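Local coordinates for protein porin (Rhodobacter capsulatus, PDB 2POR) that forms trimeric channels in the outer membrane through which small hydrophilic solutes up to about 0.6 kDa diffuse passively, at residues A[125-137]-A[146-158]; A[271-283]-A[289-301]. All coordinates share one frame; numbering follows the deposited sequence. Where two conformers were deposited one is given.

Contact 1: residues A[125-137]-A[146-158]; sequences AGAFSVAASMSDG and DAQEMAVAAAYTF. With CA (calcium ion), chain D.
Ser135 meets Glu149 just where the antiparallel ladder between strands 128-134 and 148-158 runs out. The Ser135 hydroxyl, set between its own backbone N and carbonyl carbon (chi1 57°), takes the N-H of Glu149, OG to N 2.9 Å and nearly straight (167° at the hydrogen). Ser135 N returns a bond to Glu149 O, and the hydroxyl replaces the backbone carbonyl of a regular ladder, which suits a short polar side chain. The Glu149 side chain then runs past this serine: its CB lies 4.2 Å and its CG 3.4 Å from Ser135 OG, OE2 passes Ser135 CB at 4.0 Å, and OE1 accepts a bond from Gly107 N. On the preceding residue, Gln148, CG packs 3.7 Å from Ser135 O while the chain runs side by side with that of Met134. Shortening Gln148 to an alanine here would probably open a gap beside the Met134 side chain and strip cover from the Ser135 carbonyl. Farther along, small Ala131, Ala151 and Ala153 let helix 78-83 lie against the sheet. Asp136 binds calcium through both oxygens, with Asn116 OD1, the backbone oxygens of Lys138 and Gly140 and Asn20 OD1 of the second subunit; OD2 also accepts a bond from Phe21 N of that subunit. Water 2 joins Ser135 OG, Gly137 N and Ala147 O, holding a polar end that presents a carboxylate to a metal shared between subunits.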
loop_
_atom_site.group_PDB
_atom_site.type_symbol
_atom_site.label_atom_id
_atom_site.label_comp_id
_atom_site.label_asym_id
_atom_site.label_seq_id
_atom_site.Cartn_x
_atom_site.Cartn_y
_atom_site.Cartn_z
ATOM N N ALA A 125 3.770 18.128 32.846
ATOM C CA ALA A 125 4.181 19.400 33.387
ATOM C C ALA A 125 5.261 19.002 34.373
ATOM O O ALA A 125 4.984 18.315 35.365
ATOM C CB ALA A 125 3.025 20.025 34.104
ATOM N N GLY A 126 6.520 19.315 34.114
ATOM C CA GLY A 126 7.563 18.991 35.057
ATOM C C GLY A 126 7.788 17.504 35.232
ATOM O O GLY A 126 8.151 16.757 34.322
ATOM N N ALA A 127 7.583 17.094 36.468
ATOM C CA ALA A 127 7.823 15.723 36.878
ATOM C C ALA A 127 6.630 14.772 36.702
ATOM O O ALA A 127 6.696 13.552 36.894
ATOM C CB ALA A 127 8.224 15.768 38.338
ATOM N N PHE A 128 5.515 15.320 36.319
ATOM C CA PHE A 128 4.320 14.573 36.353
ATOM C C PHE A 128 3.753 14.414 34.962
ATOM O O PHE A 128 3.812 15.332 34.138
ATOM C CB PHE A 128 3.531 15.375 37.308
ATOM C CG PHE A 128 2.058 15.062 37.317
ATOM C CD1 PHE A 128 1.598 14.027 38.116
ATOM C CD2 PHE A 128 1.191 15.831 36.534
ATOM C CE1 PHE A 128 0.239 13.766 38.125
ATOM C CE2 PHE A 128 -0.165 15.563 36.549
ATOM C CZ PHE A 128 -0.630 14.529 37.351
ATOM N N SER A 129 3.140 13.255 34.747
ATOM C CA SER A 129 2.468 12.969 33.487
ATOM C C SER A 129 1.110 12.315 33.698
ATOM O O SER A 129 0.961 11.525 34.634
ATOM C CB SER A 129 3.302 12.036 32.649
ATOM O OG SER A 129 4.587 12.531 32.315
ATOM N N VAL A 130 0.108 12.686 32.919
ATOM C CA VAL A 130 -1.182 12.026 32.939
ATOM C C VAL A 130 -1.619 11.657 31.530
ATOM O O VAL A 130 -1.266 12.345 30.561
ATOM C CB VAL A 130 -2.277 12.877 33.507
ATOM C CG1 VAL A 130 -2.050 12.846 34.967
ATOM C CG2 VAL A 130 -2.325 14.257 32.906
ATOM N N ALA A 131 -2.374 10.568 31.373
ATOM C CA ALA A 131 -2.888 10.151 30.060
ATOM C C ALA A 131 -4.338 9.666 30.220
ATOM O O ALA A 131 -4.743 9.237 31.324
ATOM C CB ALA A 131 -1.986 9.034 29.507
ATOM N N ALA A 132 -5.180 9.811 29.210
ATOM C CA ALA A 132 -6.555 9.339 29.283
ATOM C C ALA A 132 -6.925 8.870 27.886
ATOM O O ALA A 132 -6.530 9.496 26.903
ATOM C CB ALA A 132 -7.488 10.474 29.708
ATOM N N SER A 133 -7.629 7.762 27.715
ATOM C CA SER A 133 -7.944 7.257 26.385
ATOM C C SER A 133 -9.367 6.681 26.329
ATOM O O SER A 133 -9.922 6.345 27.386
ATOM C CB SER A 133 -6.943 6.194 26.045
ATOM O OG SER A 133 -6.749 5.286 27.130
ATOM N N MET A 134 -10.014 6.573 25.180
ATOM C CA MET A 134 -11.326 5.944 25.092
ATOM C C MET A 134 -11.650 5.612 23.651
ATOM O O MET A 134 -11.027 6.197 22.748
ATOM C CB MET A 134 -12.380 6.888 25.640
ATOM C CG MET A 134 -12.585 8.115 24.759
ATOM S SD MET A 134 -13.860 9.239 25.362
ATOM C CE MET A 134 -15.312 8.245 25.170
ATOM N N SER A 135 -12.554 4.666 23.398
ATOM C CA SER A 135 -13.016 4.402 22.052
ATOM C C SER A 135 -14.389 5.028 22.036
ATOM O O SER A 135 -14.875 5.476 23.080
ATOM C CB SER A 135 -13.071 2.890 21.773
ATOM O OG SER A 135 -13.890 2.189 22.708
ATOM N N ASP A 136 -15.079 5.106 20.915
ATOM C CA ASP A 136 -16.323 5.814 20.903
ATOM C C ASP A 136 -17.571 4.940 21.162
ATOM O O ASP A 136 -18.666 5.514 21.131
ATOM C CB ASP A 136 -16.457 6.525 19.559
ATOM C CG ASP A 136 -16.521 5.688 18.296
ATOM O OD1 ASP A 136 -16.863 4.504 18.262
ATOM O OD2 ASP A 136 -16.227 6.200 17.223
ATOM N N GLY A 137 -17.508 3.601 21.331
ATOM C CA GLY A 137 -18.690 2.778 21.636
ATOM C C GLY A 137 -19.536 2.355 20.444
ATOM O O GLY A 137 -20.537 1.675 20.658
ATOM N N ASP A 146 -20.934 -1.095 20.347
ATOM C CA ASP A 146 -19.710 -1.874 20.403
ATOM C C ASP A 146 -19.346 -1.907 21.863
ATOM O O ASP A 146 -19.948 -1.231 22.700
ATOM C CB ASP A 146 -18.589 -1.168 19.547
ATOM C CG ASP A 146 -17.420 -2.042 19.094
ATOM O OD1 ASP A 146 -17.325 -3.192 19.512
ATOM O OD2 ASP A 146 -16.585 -1.608 18.305
ATOM N N ALA A 147 -18.391 -2.769 22.232
ATOM C CA ALA A 147 -17.759 -2.684 23.552
ATOM C C ALA A 147 -17.069 -1.301 23.600
ATOM O O ALA A 147 -16.715 -0.774 22.530
ATOM C CB ALA A 147 -16.680 -3.742 23.708
ATOM N N GLN A 148 -16.882 -0.676 24.738
ATOM C CA GLN A 148 -16.235 0.618 24.742
ATOM C C GLN A 148 -15.092 0.560 25.709
ATOM O O GLN A 148 -15.321 0.097 26.826
ATOM C CB GLN A 148 -17.221 1.606 25.154
ATOM C CG GLN A 148 -16.551 2.956 25.168
ATOM C CD GLN A 148 -17.549 4.059 25.355
ATOM O OE1 GLN A 148 -17.349 5.171 24.881
ATOM N NE2 GLN A 148 -18.709 3.839 25.965
ATOM N N GLU A 149 -13.879 0.994 25.356
ATOM C CA GLU A 149 -12.764 0.904 26.282
ATOM C C GLU A 149 -12.440 2.299 26.785
ATOM O O GLU A 149 -12.843 3.277 26.129
ATOM C CB GLU A 149 -11.536 0.336 25.624
ATOM C CG GLU A 149 -11.095 1.110 24.375
ATOM C CD GLU A 149 -9.946 0.513 23.601
ATOM O OE1 GLU A 149 -9.485 -0.585 23.930
ATOM O OE2 GLU A 149 -9.520 1.158 22.637
ATOM N N MET A 150 -11.784 2.350 27.937
ATOM C CA MET A 150 -11.370 3.620 28.556
ATOM C C MET A 150 -10.245 3.347 29.507
ATOM O O MET A 150 -10.193 2.275 30.109
ATOM C CB MET A 150 -12.396 4.277 29.439
ATOM C CG MET A 150 -13.598 4.810 28.749
ATOM S SD MET A 150 -14.998 4.633 29.874
ATOM C CE MET A 150 -16.096 5.651 28.918
ATOM N N ALA A 151 -9.334 4.291 29.722
ATOM C CA ALA A 151 -8.267 4.100 30.690
ATOM C C ALA A 151 -7.775 5.491 31.103
ATOM O O ALA A 151 -8.036 6.508 30.412
ATOM C CB ALA A 151 -7.101 3.349 30.095
ATOM N N VAL A 152 -7.184 5.528 32.281
ATOM C CA VAL A 152 -6.612 6.754 32.822
ATOM C C VAL A 152 -5.307 6.286 33.485
ATOM O O VAL A 152 -5.214 5.153 33.986
ATOM C CB VAL A 152 -7.615 7.474 33.863
ATOM C CG1 VAL A 152 -8.897 7.900 33.158
ATOM C CG2 VAL A 152 -7.950 6.548 35.021
ATOM N N ALA A 153 -4.219 7.069 33.450
ATOM C CA ALA A 153 -2.971 6.693 34.108
ATOM C C ALA A 153 -2.217 7.970 34.530
ATOM O O ALA A 153 -2.415 9.032 33.910
ATOM C CB ALA A 153 -2.102 5.881 33.151
ATOM N N ALA A 154 -1.395 7.912 35.561
ATOM C CA ALA A 154 -0.607 9.059 35.999
ATOM C C ALA A 154 0.746 8.557 36.380
ATOM O O ALA A 154 0.885 7.405 36.784
ATOM C CB ALA A 154 -1.192 9.713 37.202
ATOM N N ALA A 155 1.807 9.335 36.214
ATOM C CA ALA A 155 3.134 8.900 36.596
ATOM C C ALA A 155 3.862 10.113 37.190
ATOM O O ALA A 155 3.510 11.278 36.967
ATOM C CB ALA A 155 3.949 8.419 35.389
ATOM N N TYR A 156 4.871 9.804 37.965
ATOM C CA TYR A 156 5.696 10.789 38.600
ATOM C C TYR A 156 7.148 10.316 38.579
ATOM O O TYR A 156 7.507 9.201 38.982
ATOM C CB TYR A 156 5.148 10.981 40.011
ATOM C CG TYR A 156 5.953 12.007 40.806
ATOM C CD1 TYR A 156 5.909 13.350 40.447
ATOM C CD2 TYR A 156 6.765 11.573 41.857
ATOM C CE1 TYR A 156 6.692 14.251 41.143
ATOM C CE2 TYR A 156 7.547 12.474 42.556
ATOM C CZ TYR A 156 7.502 13.808 42.183
ATOM O OH TYR A 156 8.292 14.725 42.858
ATOM N N THR A 157 8.015 11.173 38.055
ATOM C CA THR A 157 9.423 10.866 38.031
ATOM C C THR A 157 10.133 11.609 39.168
ATOM O O THR A 157 9.875 12.790 39.394
ATOM C CB THR A 157 9.967 11.273 36.676
ATOM O OG1 THR A 157 9.096 10.684 35.712
ATOM C CG2 THR A 157 11.404 10.798 36.462
ATOM N N PHE A 158 10.978 10.947 39.944
ATOM C CA PHE A 158 11.780 11.525 40.999
ATOM C C PHE A 158 13.124 10.829 40.911
ATOM O O PHE A 158 13.375 9.660 41.231
ATOM C CB PHE A 158 11.133 11.306 42.378
ATOM C CG PHE A 158 10.763 9.887 42.804
ATOM C CD1 PHE A 158 9.621 9.280 42.302
ATOM C CD2 PHE A 158 11.573 9.203 43.705
ATOM C CE1 PHE A 158 9.300 8.000 42.699
ATOM C CE2 PHE A 158 11.241 7.918 44.099
ATOM C CZ PHE A 158 10.104 7.319 43.594
HETATM CA CA CA D . -16.855 4.299 15.923
HETATM O O HOH W 1 6.561 11.342 34.925
HETATM O O HOH W 2 -15.901 1.317 21.099
HETATM O O HOH W 3 -15.539 5.517 14.406
#

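Contact 2: residues A[271-283]-A[289-301]; sequences LGGGASIVGGIAD and SDMVADLGVKFKF. With C8E ((hydroxyethyloxy)tri(ethyloxy)octane), chain F; C8E ((hydroxyethyloxy)tri(ethyloxy)octane), chain G.
Gly274 starts the pairing with Lys300, its O accepting the Lys300 N-H at 2.8 Å from O to N; a CB here would strike Lys300 O, so glycine is required. Ala275 sets its CB in the plane of the Phe299 ring, at the edge, 3.7 Å from CD1, and that ring stacks on Phe41 of the third subunit. Ile277 crosses Val297, CG1 to CG1, and sends CD1 to 3.8 Å from C16 of a bound detergent. Val278, on the other face, has CG1 anti to the backbone N (chi1 -169°), leaving CG2 beside that N to pack 3.5 Å from the aliphatic CD of Lys298. Gly279 makes room for Leu295 CD1, and Gly280 exchanges backbone bonds with Asp294, whose carboxylate is held by Tyr91 N and Thr92 OG1. Ile281 is tightly packed: CD1 presses on Ala293 CB at 3.4 Å, and CG1 meets Met291 SD at 3.5 Å. Ala282 CB touches Val292 CG2, before Asp283 turns its carboxylate across Met291. Apolar residues toward detergent and a mixed face, including Ser276, Lys298 and Asp294, toward the interior are typical of a membrane-barrel hairpin, here the last, with strand 292-300 closing onto strand 2-14.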
loop_
_atom_site.group_PDB
_atom_site.type_symbol
_atom_site.label_atom_id
_atom_site.label_comp_id
_atom_site.label_asym_id
_atom_site.label_seq_id
_atom_site.Cartn_x
_atom_site.Cartn_y
_atom_site.Cartn_z
ATOM N N LEU A 271 26.839 -1.911 15.668
ATOM C CA LEU A 271 27.887 -1.776 14.666
ATOM C C LEU A 271 28.056 -0.305 14.261
ATOM O O LEU A 271 28.891 0.017 13.429
ATOM C CB LEU A 271 27.545 -2.543 13.402
ATOM C CG LEU A 271 27.309 -4.052 13.478
ATOM C CD1 LEU A 271 26.934 -4.602 12.111
ATOM C CD2 LEU A 271 28.544 -4.713 13.967
ATOM N N GLY A 272 27.206 0.577 14.737
ATOM C CA GLY A 272 27.190 1.969 14.392
ATOM C C GLY A 272 26.457 2.249 13.094
ATOM O O GLY A 272 26.170 1.341 12.314
ATOM N N GLY A 273 26.080 3.500 12.829
ATOM C CA GLY A 273 25.547 3.873 11.541
ATOM C C GLY A 273 24.078 3.472 11.381
ATOM O O GLY A 273 23.493 3.759 10.346
ATOM N N GLY A 274 23.448 2.886 12.409
ATOM C CA GLY A 274 22.051 2.444 12.368
ATOM C C GLY A 274 21.944 0.912 12.264
ATOM O O GLY A 274 20.844 0.425 12.029
ATOM N N ALA A 275 23.019 0.138 12.413
ATOM C CA ALA A 275 22.991 -1.302 12.281
ATOM C C ALA A 275 23.426 -1.966 13.567
ATOM O O ALA A 275 24.281 -1.444 14.289
ATOM C CB ALA A 275 23.923 -1.752 11.165
ATOM N N SER A 276 22.810 -3.098 13.916
ATOM C CA SER A 276 23.170 -3.870 15.086
ATOM C C SER A 276 22.931 -5.366 14.815
ATOM O O SER A 276 22.126 -5.722 13.941
ATOM C CB SER A 276 22.352 -3.386 16.304
ATOM O OG SER A 276 20.962 -3.219 16.068
ATOM N N ILE A 277 23.689 -6.240 15.459
ATOM C CA ILE A 277 23.527 -7.683 15.362
ATOM C C ILE A 277 22.694 -7.977 16.595
ATOM O O ILE A 277 23.022 -7.487 17.690
ATOM C CB ILE A 277 24.901 -8.359 15.425
ATOM C CG1 ILE A 277 25.699 -8.004 14.213
ATOM C CG2 ILE A 277 24.754 -9.880 15.464
ATOM C CD1 ILE A 277 27.160 -8.451 14.411
ATOM N N VAL A 278 21.572 -8.707 16.494
ATOM C CA VAL A 278 20.637 -8.914 17.618
ATOM C C VAL A 278 20.241 -10.396 17.631
ATOM O O VAL A 278 20.002 -10.986 16.573
ATOM C CB VAL A 278 19.338 -8.074 17.454
ATOM C CG1 VAL A 278 18.571 -8.119 18.743
ATOM C CG2 VAL A 278 19.634 -6.641 17.095
ATOM N N GLY A 279 20.142 -11.029 18.781
ATOM C CA GLY A 279 19.751 -12.427 18.872
ATOM C C GLY A 279 19.082 -12.628 20.212
ATOM O O GLY A 279 19.237 -11.792 21.112
ATOM N N GLY A 280 18.315 -13.691 20.424
ATOM C CA GLY A 280 17.629 -13.875 21.692
ATOM C C GLY A 280 16.969 -15.244 21.748
ATOM O O GLY A 280 16.965 -15.988 20.766
ATOM N N ILE A 281 16.434 -15.521 22.906
ATOM C CA ILE A 281 15.845 -16.797 23.227
ATOM C C ILE A 281 14.568 -16.436 23.971
ATOM O O ILE A 281 14.543 -15.449 24.718
ATOM C CB ILE A 281 16.986 -17.523 24.039
ATOM C CG1 ILE A 281 17.140 -18.790 23.328
ATOM C CG2 ILE A 281 16.789 -17.775 25.524
ATOM C CD1 ILE A 281 18.169 -18.630 22.219
ATOM N N ALA A 282 13.448 -17.151 23.779
ATOM C CA ALA A 282 12.237 -16.866 24.540
ATOM C C ALA A 282 11.447 -18.174 24.727
ATOM O O ALA A 282 11.507 -19.107 23.904
ATOM C CB ALA A 282 11.324 -15.876 23.819
ATOM N N ASP A 283 10.702 -18.251 25.827
ATOM C CA ASP A 283 9.896 -19.421 26.134
ATOM C C ASP A 283 8.852 -19.166 27.189
ATOM O O ASP A 283 8.702 -18.055 27.721
ATOM C CB ASP A 283 10.809 -20.525 26.603
ATOM C CG ASP A 283 10.279 -21.926 26.349
ATOM O OD1 ASP A 283 9.177 -22.147 25.805
ATOM O OD2 ASP A 283 11.048 -22.804 26.709
ATOM N N SER A 289 5.287 -26.106 24.667
ATOM C CA SER A 289 6.268 -25.103 24.316
ATOM C C SER A 289 7.737 -25.457 24.242
ATOM O O SER A 289 8.398 -25.794 25.236
ATOM C CB SER A 289 6.081 -23.939 25.273
ATOM O OG SER A 289 4.740 -23.473 25.097
ATOM N N ASP A 290 8.219 -25.400 22.992
ATOM C CA ASP A 290 9.659 -25.510 22.744
ATOM C C ASP A 290 10.098 -24.038 22.645
ATOM O O ASP A 290 9.315 -23.171 22.247
ATOM C CB ASP A 290 10.047 -26.137 21.413
ATOM C CG ASP A 290 9.067 -27.130 20.813
ATOM O OD1 ASP A 290 8.139 -26.708 20.093
ATOM O OD2 ASP A 290 9.283 -28.318 21.067
ATOM N N MET A 291 11.351 -23.768 22.990
ATOM C CA MET A 291 11.948 -22.444 22.969
ATOM C C MET A 291 12.111 -21.934 21.541
ATOM O O MET A 291 12.575 -22.710 20.671
ATOM C CB MET A 291 13.286 -22.556 23.616
ATOM C CG MET A 291 14.067 -21.282 23.832
ATOM S SD MET A 291 15.734 -21.780 24.322
ATOM C CE MET A 291 16.327 -22.426 22.780
ATOM N N VAL A 292 11.702 -20.659 21.341
ATOM C CA VAL A 292 11.952 -19.961 20.074
ATOM C C VAL A 292 13.283 -19.180 20.216
ATOM O O VAL A 292 13.759 -18.894 21.329
ATOM C CB VAL A 292 10.786 -18.976 19.698
ATOM C CG1 VAL A 292 9.586 -19.841 19.423
ATOM C CG2 VAL A 292 10.467 -17.950 20.763
ATOM N N ALA A 293 13.962 -18.866 19.128
ATOM C CA ALA A 293 15.238 -18.170 19.173
ATOM C C ALA A 293 15.441 -17.457 17.844
ATOM O O ALA A 293 14.779 -17.811 16.850
ATOM C CB ALA A 293 16.392 -19.153 19.342
ATOM N N ASP A 294 16.320 -16.447 17.740
ATOM C CA ASP A 294 16.656 -15.903 16.430
ATOM C C ASP A 294 18.036 -15.270 16.457
ATOM O O ASP A 294 18.579 -15.082 17.563
ATOM C CB ASP A 294 15.612 -14.881 16.007
ATOM C CG ASP A 294 15.521 -13.563 16.762
ATOM O OD1 ASP A 294 16.468 -13.075 17.370
ATOM O OD2 ASP A 294 14.452 -12.980 16.718
ATOM N N LEU A 295 18.569 -14.945 15.291
ATOM C CA LEU A 295 19.856 -14.296 15.199
ATOM C C LEU A 295 19.873 -13.568 13.886
ATOM O O LEU A 295 19.702 -14.179 12.824
ATOM C CB LEU A 295 20.975 -15.325 15.234
ATOM C CG LEU A 295 22.408 -14.702 15.113
ATOM C CD1 LEU A 295 22.707 -13.797 16.307
ATOM C CD2 LEU A 295 23.451 -15.781 15.096
ATOM N N GLY A 296 20.065 -12.248 13.894
ATOM C CA GLY A 296 20.106 -11.531 12.637
ATOM C C GLY A 296 20.628 -10.122 12.847
ATOM O O GLY A 296 21.271 -9.839 13.860
ATOM N N VAL A 297 20.345 -9.238 11.904
ATOM C CA VAL A 297 20.781 -7.835 11.959
ATOM C C VAL A 297 19.585 -6.911 11.838
ATOM O O VAL A 297 18.629 -7.248 11.132
ATOM C CB VAL A 297 21.821 -7.521 10.821
ATOM C CG1 VAL A 297 23.102 -8.264 11.134
ATOM C CG2 VAL A 297 21.401 -7.991 9.457
ATOM N N LYS A 298 19.534 -5.783 12.531
ATOM C CA LYS A 298 18.434 -4.832 12.441
ATOM C C LYS A 298 19.026 -3.537 11.900
ATOM O O LYS A 298 20.163 -3.226 12.262
ATOM C CB LYS A 298 17.838 -4.546 13.797
ATOM C CG LYS A 298 16.973 -5.700 14.265
ATOM C CD LYS A 298 16.609 -5.447 15.675
ATOM C CE LYS A 298 15.627 -4.346 15.677
ATOM N NZ LYS A 298 15.236 -4.082 17.048
ATOM N N PHE A 299 18.347 -2.790 11.041
ATOM C CA PHE A 299 18.863 -1.582 10.409
ATOM C C PHE A 299 17.876 -0.465 10.614
ATOM O O PHE A 299 16.656 -0.694 10.616
ATOM C CB PHE A 299 19.018 -1.810 8.930
ATOM C CG PHE A 299 19.945 -2.929 8.505
ATOM C CD1 PHE A 299 21.195 -3.090 9.077
ATOM C CD2 PHE A 299 19.552 -3.784 7.502
ATOM C CE1 PHE A 299 22.043 -4.092 8.652
ATOM C CE2 PHE A 299 20.416 -4.779 7.085
ATOM C CZ PHE A 299 21.660 -4.941 7.651
ATOM N N LYS A 300 18.311 0.757 10.820
ATOM C CA LYS A 300 17.418 1.902 10.903
ATOM C C LYS A 300 17.880 2.852 9.804
ATOM O O LYS A 300 19.096 2.913 9.506
ATOM C CB LYS A 300 17.552 2.580 12.225
ATOM C CG LYS A 300 17.081 1.728 13.354
ATOM C CD LYS A 300 16.580 2.592 14.512
ATOM C CE LYS A 300 17.670 3.282 15.334
ATOM N NZ LYS A 300 17.082 4.004 16.458
ATOM N N PHE A 301 16.957 3.574 9.168
ATOM C CA PHE A 301 17.259 4.385 8.008
ATOM C C PHE A 301 16.617 5.743 8.137
ATOM O O PHE A 301 15.708 5.916 8.953
ATOM C CB PHE A 301 16.751 3.813 6.675
ATOM C CG PHE A 301 17.328 2.446 6.388
ATOM C CD1 PHE A 301 18.619 2.306 5.931
ATOM C CD2 PHE A 301 16.539 1.318 6.556
ATOM C CE1 PHE A 301 19.146 1.055 5.631
ATOM C CE2 PHE A 301 17.075 0.069 6.252
ATOM C CZ PHE A 301 18.369 -0.075 5.790
ATOM O OXT PHE A 301 17.072 6.648 7.420
HETATM C C1 C8E F . 21.357 -15.096 23.948
HETATM C C2 C8E F . 21.433 -14.449 22.550
HETATM C C3 C8E F . 21.806 -15.373 21.380
HETATM C C4 C8E F . 20.721 -16.321 20.852
HETATM C C5 C8E F . 21.311 -17.016 19.632
HETATM C C6 C8E F . 20.466 -18.161 19.107
HETATM C C7 C8E F . 21.321 -19.148 18.293
HETATM C C8 C8E F . 21.490 -18.817 16.803
HETATM O O9 C8E F . 22.610 -19.361 16.058
HETATM C C10 C8E F . 22.394 -20.533 15.233
HETATM C C11 C8E F . 22.249 -20.488 13.699
HETATM O O12 C8E F . 22.413 -21.746 13.017
HETATM C C13 C8E F . 21.207 -22.370 12.530
HETATM C C14 C8E F . 21.063 -22.908 11.085
HETATM O O15 C8E F . 20.841 -22.066 9.932
HETATM C C16 C8E F . 19.651 -22.425 9.209
HETATM C C17 C8E F . 19.440 -21.910 7.794
HETATM O O18 C8E F . 18.260 -22.278 7.084
HETATM C C19 C8E F . 18.618 -22.887 5.842
HETATM C C20 C8E F . 18.479 -24.401 5.707
HETATM O O21 C8E F . 18.999 -24.928 4.487
HETATM C C1 C8E G . 22.558 -21.036 5.136
HETATM C C2 C8E G . 22.511 -20.050 6.327
HETATM C C3 C8E G . 22.241 -18.656 5.802
HETATM C C4 C8E G . 22.216 -17.637 6.926
HETATM C C5 C8E G . 21.967 -16.265 6.315
HETATM C C6 C8E G . 22.055 -15.155 7.349
HETATM C C7 C8E G . 21.695 -13.832 6.705
HETATM C C8 C8E G . 21.724 -12.660 7.674
HETATM O O9 C8E G . 22.971 -12.128 8.120
HETATM C C10 C8E G . 23.048 -11.934 9.546
HETATM C C11 C8E G . 23.464 -13.051 10.525
HETATM O O12 C8E G . 23.805 -12.704 11.882
HETATM C C13 C8E G . 25.229 -12.673 12.136
HETATM C C14 C8E G . 26.107 -11.407 11.999
HETATM O O15 C8E G . 26.261 -10.746 10.722
HETATM C C16 C8E G . 26.928 -9.468 10.790
HETATM C C17 C8E G . 28.184 -9.118 9.962
HETATM O O18 C8E G . 29.480 -9.637 10.272
HETATM C C19 C8E G . 30.160 -8.806 11.220
HETATM C C20 C8E G . 31.381 -7.979 10.791
HETATM O O21 C8E G . 31.888 -7.138 11.831
HETATM O O HOH W 4 21.217 4.739 8.511
#

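Contact 1 and contact 2 pair different neighbouring strands of one 16-stranded barrel, on opposite sides of its centre, with their own centres about 32 Å apart. Each is partly buried, though contact 2 holds more buried residues and lies farther from the middle of the chain. Each also reaches another subunit, by unlike means: residues 125-137 share a calcium ion with the second subunit, whereas residues 289-301 offer an aromatic ring to the third. The inward faces differ too. Contact 1 lines its own with small alanines beneath a helix, while contact 2 combines glycines with a lysine and a buried aspartate bound to a loop.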